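KaiC-like domain-containing protein (Pyrococcus horikoshii, PDB 2EKD) is of unknown function but belongs to a family of the P-loop NTPase clan, so its fold is probably related to that of KaiC-like ATPases. Local coordinates at residues Leu69-Gly78 against Ile83-Ile92. Numbering follows the deposited sequence.
Sequences LENVQVIKMG and IGRVIGRLNI
Val-74 and Val-86 pair in a parallel beta ladder between strands 73-77 and 85-90, at one edge of the mixed sheet of this P-loop NTPase-like fold. A short crossover without a helix joins the strands. Arg-85 N opens the ladder by bonding Val-72 O at 2.8 Å. Val-74 N donates to Arg-85 O at 2.8 Å, and Val-74 O accepts from Ile-87 N. Further along, Lys-76 N bonds Gly-88 O and Leu-90 N bonds Lys-76 O. Val-74 pairs with Val-86, but Lys-76 pairs with Arg-89, so the second strand spends one residue more, a beta bulge at Ile-87 and Gly-88.

On the tight side, Ile-75 and Leu-90 pack against helix 99-105. Ile-75 CG2 meets Leu-90 CD1 at 4.0 Å, and the selenomethionine Met-77 runs alongside Leu-90. Ile-87 CG1 sits between its own backbone N and carbonyl carbon (chi1 59°), which lays it across Ile-75 CG1, 3.9 Å away. Ile-87 CG2 touches Gln-73 CB. With an alanine here, a gap would probably open beside Ile-75 CG1, leaving Gln-73 freer to turn.

On the other face, Lys-76 CD packs on Val-86 CG2 at 3.8 Å. Its ammonium makes salt bridges to Asp-47 and Asp-50 and donates to Lys-81 O.

The exposed side chains of Arg-85 and Asn-71 meet loosely, guanidinium and amide planes 70° apart. Asn-71 O sits over the guanidinium face, 3.3 Å from Arg-85 NE, at an angle too poor for a hydrogen bond.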
# COMPACT_ATOMS: atom_id res chain seq x y z
N LEU F 69 12.69 37.69 16.66
CA LEU F 69 12.60 37.01 15.38
C LEU F 69 12.69 37.99 14.22
O LEU F 69 13.10 37.64 13.12
CB LEU F 69 11.30 36.21 15.28
CG LEU F 69 11.06 35.09 16.30
CD1 LEU F 69 9.77 34.38 15.93
CD2 LEU F 69 12.22 34.11 16.29
N GLU F 70 12.29 39.24 14.48
CA GLU F 70 12.31 40.28 13.45
C GLU F 70 13.71 40.86 13.24
O GLU F 70 14.01 41.38 12.17
CB GLU F 70 11.36 41.41 13.82
CG GLU F 70 9.89 41.06 13.80
CD GLU F 70 9.03 42.17 14.35
OE1 GLU F 70 9.28 43.35 14.00
OE2 GLU F 70 8.10 41.88 15.13
N ASN F 71 14.56 40.75 14.25
CA ASN F 71 15.89 41.32 14.17
C ASN F 71 17.04 40.39 13.83
O ASN F 71 18.20 40.80 13.87
CB ASN F 71 16.21 42.07 15.47
CG ASN F 71 15.23 43.19 15.74
OD1 ASN F 71 15.08 44.11 14.92
ND2 ASN F 71 14.55 43.13 16.87
N VAL F 72 16.75 39.13 13.49
CA VAL F 72 17.82 38.21 13.14
C VAL F 72 18.04 38.30 11.64
O VAL F 72 17.17 38.79 10.92
CB VAL F 72 17.47 36.76 13.50
CG1 VAL F 72 17.19 36.65 15.00
CG2 VAL F 72 16.28 36.28 12.69
N GLN F 73 19.19 37.84 11.16
CA GLN F 73 19.48 37.87 9.73
C GLN F 73 18.82 36.66 9.06
O GLN F 73 18.77 35.57 9.64
CB GLN F 73 20.99 37.86 9.50
CG GLN F 73 21.73 38.95 10.28
CD GLN F 73 23.21 39.00 9.96
OE1 GLN F 73 23.64 39.66 9.02
NE2 GLN F 73 24.01 38.27 10.74
N VAL F 74 18.32 36.86 7.85
CA VAL F 74 17.63 35.81 7.12
C VAL F 74 18.05 35.66 5.66
O VAL F 74 18.26 36.65 4.96
CB VAL F 74 16.10 36.04 7.17
CG1 VAL F 74 15.37 35.00 6.33
CG2 VAL F 74 15.61 36.01 8.61
N ILE F 75 18.19 34.41 5.22
CA ILE F 75 18.52 34.10 3.84
C ILE F 75 17.28 33.41 3.30
O ILE F 75 16.98 32.26 3.67
CB ILE F 75 19.71 33.14 3.73
CG1 ILE F 75 20.98 33.81 4.28
CG2 ILE F 75 19.92 32.73 2.27
CD1 ILE F 75 22.22 32.94 4.17
N LYS F 76 16.53 34.10 2.45
CA LYS F 76 15.31 33.55 1.89
C LYS F 76 15.56 32.67 0.68
O LYS F 76 16.36 33.00 -0.19
CB LYS F 76 14.33 34.68 1.52
CG LYS F 76 13.75 35.41 2.73
CD LYS F 76 12.68 36.43 2.33
CE LYS F 76 11.43 35.77 1.73
NZ LYS F 76 10.64 34.99 2.73
N MSE F 77 14.88 31.54 0.64
CA MSE F 77 14.99 30.59 -0.47
C MSE F 77 13.56 30.48 -1.02
O MSE F 77 12.79 29.61 -0.62
CB MSE F 77 15.53 29.25 0.04
CG MSE F 77 16.78 29.43 0.92
SE MSE F 77 17.58 27.92 1.52
CE MSE F 77 19.18 28.55 2.01
N GLY F 78 13.22 31.39 -1.92
CA GLY F 78 11.89 31.44 -2.48
C GLY F 78 11.06 32.21 -1.46
O GLY F 78 11.62 32.77 -0.52
N ILE F 83 10.29 38.40 6.68
CA ILE F 83 10.34 38.46 8.14
C ILE F 83 11.81 38.44 8.53
O ILE F 83 12.57 37.60 8.05
CB ILE F 83 9.64 37.25 8.79
CG1 ILE F 83 8.15 37.26 8.44
CG2 ILE F 83 9.82 37.30 10.31
CD1 ILE F 83 7.38 38.45 9.00
N GLY F 84 12.21 39.38 9.38
CA GLY F 84 13.60 39.46 9.80
C GLY F 84 14.42 40.31 8.84
O GLY F 84 13.88 40.89 7.91
N ARG F 85 15.72 40.39 9.08
CA ARG F 85 16.61 41.18 8.23
C ARG F 85 17.11 40.32 7.08
O ARG F 85 18.06 39.55 7.24
CB ARG F 85 17.81 41.70 9.04
CG ARG F 85 17.43 42.59 10.21
CD ARG F 85 18.66 42.96 11.04
NE ARG F 85 18.30 43.71 12.23
CZ ARG F 85 19.17 44.08 13.17
NH1 ARG F 85 20.45 43.75 13.05
NH2 ARG F 85 18.76 44.77 14.23
N VAL F 86 16.48 40.45 5.92
CA VAL F 86 16.90 39.66 4.77
C VAL F 86 18.25 40.13 4.22
O VAL F 86 18.42 41.25 3.77
CB VAL F 86 15.83 39.80 3.69
CG1 VAL F 86 16.26 39.05 2.43
CG2 VAL F 86 14.51 39.23 4.18
N ILE F 87 19.25 39.22 4.29
CA ILE F 87 20.56 39.57 3.75
C ILE F 87 20.81 38.93 2.39
O ILE F 87 21.84 39.11 1.76
CB ILE F 87 21.63 39.11 4.74
CG1 ILE F 87 21.53 37.59 4.96
CG2 ILE F 87 21.42 39.80 6.10
CD1 ILE F 87 22.80 37.01 5.59
N GLY F 88 19.83 38.13 1.94
CA GLY F 88 19.99 37.46 0.65
C GLY F 88 18.72 36.73 0.22
O GLY F 88 17.90 36.33 1.04
N ARG F 89 18.59 36.56 -1.09
CA ARG F 89 17.46 35.85 -1.68
C ARG F 89 18.02 34.85 -2.68
O ARG F 89 18.75 35.22 -3.60
CB ARG F 89 16.52 36.84 -2.37
CG ARG F 89 15.90 37.86 -1.44
CD ARG F 89 14.80 38.68 -2.12
NE ARG F 89 14.02 39.45 -1.16
CZ ARG F 89 14.49 40.44 -0.42
NH1 ARG F 89 15.77 40.81 -0.54
NH2 ARG F 89 13.71 41.08 0.44
N LEU F 90 17.71 33.58 -2.49
CA LEU F 90 18.20 32.54 -3.38
C LEU F 90 17.08 31.95 -4.22
O LEU F 90 15.94 31.82 -3.76
CB LEU F 90 18.87 31.43 -2.58
CG LEU F 90 20.19 31.75 -1.89
CD1 LEU F 90 20.57 30.59 -0.99
CD2 LEU F 90 21.28 32.01 -2.93
N ASN F 91 17.41 31.60 -5.45
CA ASN F 91 16.44 31.02 -6.37
C ASN F 91 16.35 29.50 -6.21
O ASN F 91 17.36 28.82 -5.99
CB ASN F 91 16.81 31.36 -7.81
CG ASN F 91 15.98 30.60 -8.82
OD1 ASN F 91 14.76 30.74 -8.87
ND2 ASN F 91 16.64 29.77 -9.63
N ILE F 92 15.13 28.99 -6.33
CA ILE F 92 14.88 27.56 -6.22
C ILE F 92 14.55 26.96 -7.59
O ILE F 92 13.47 27.17 -8.12
CB ILE F 92 13.69 27.27 -5.28
CG1 ILE F 92 14.01 27.77 -3.87
CG2 ILE F 92 13.38 25.78 -5.26
CD1 ILE F 92 12.86 27.67 -2.90
O HOH W 1 12.08 36.06 5.59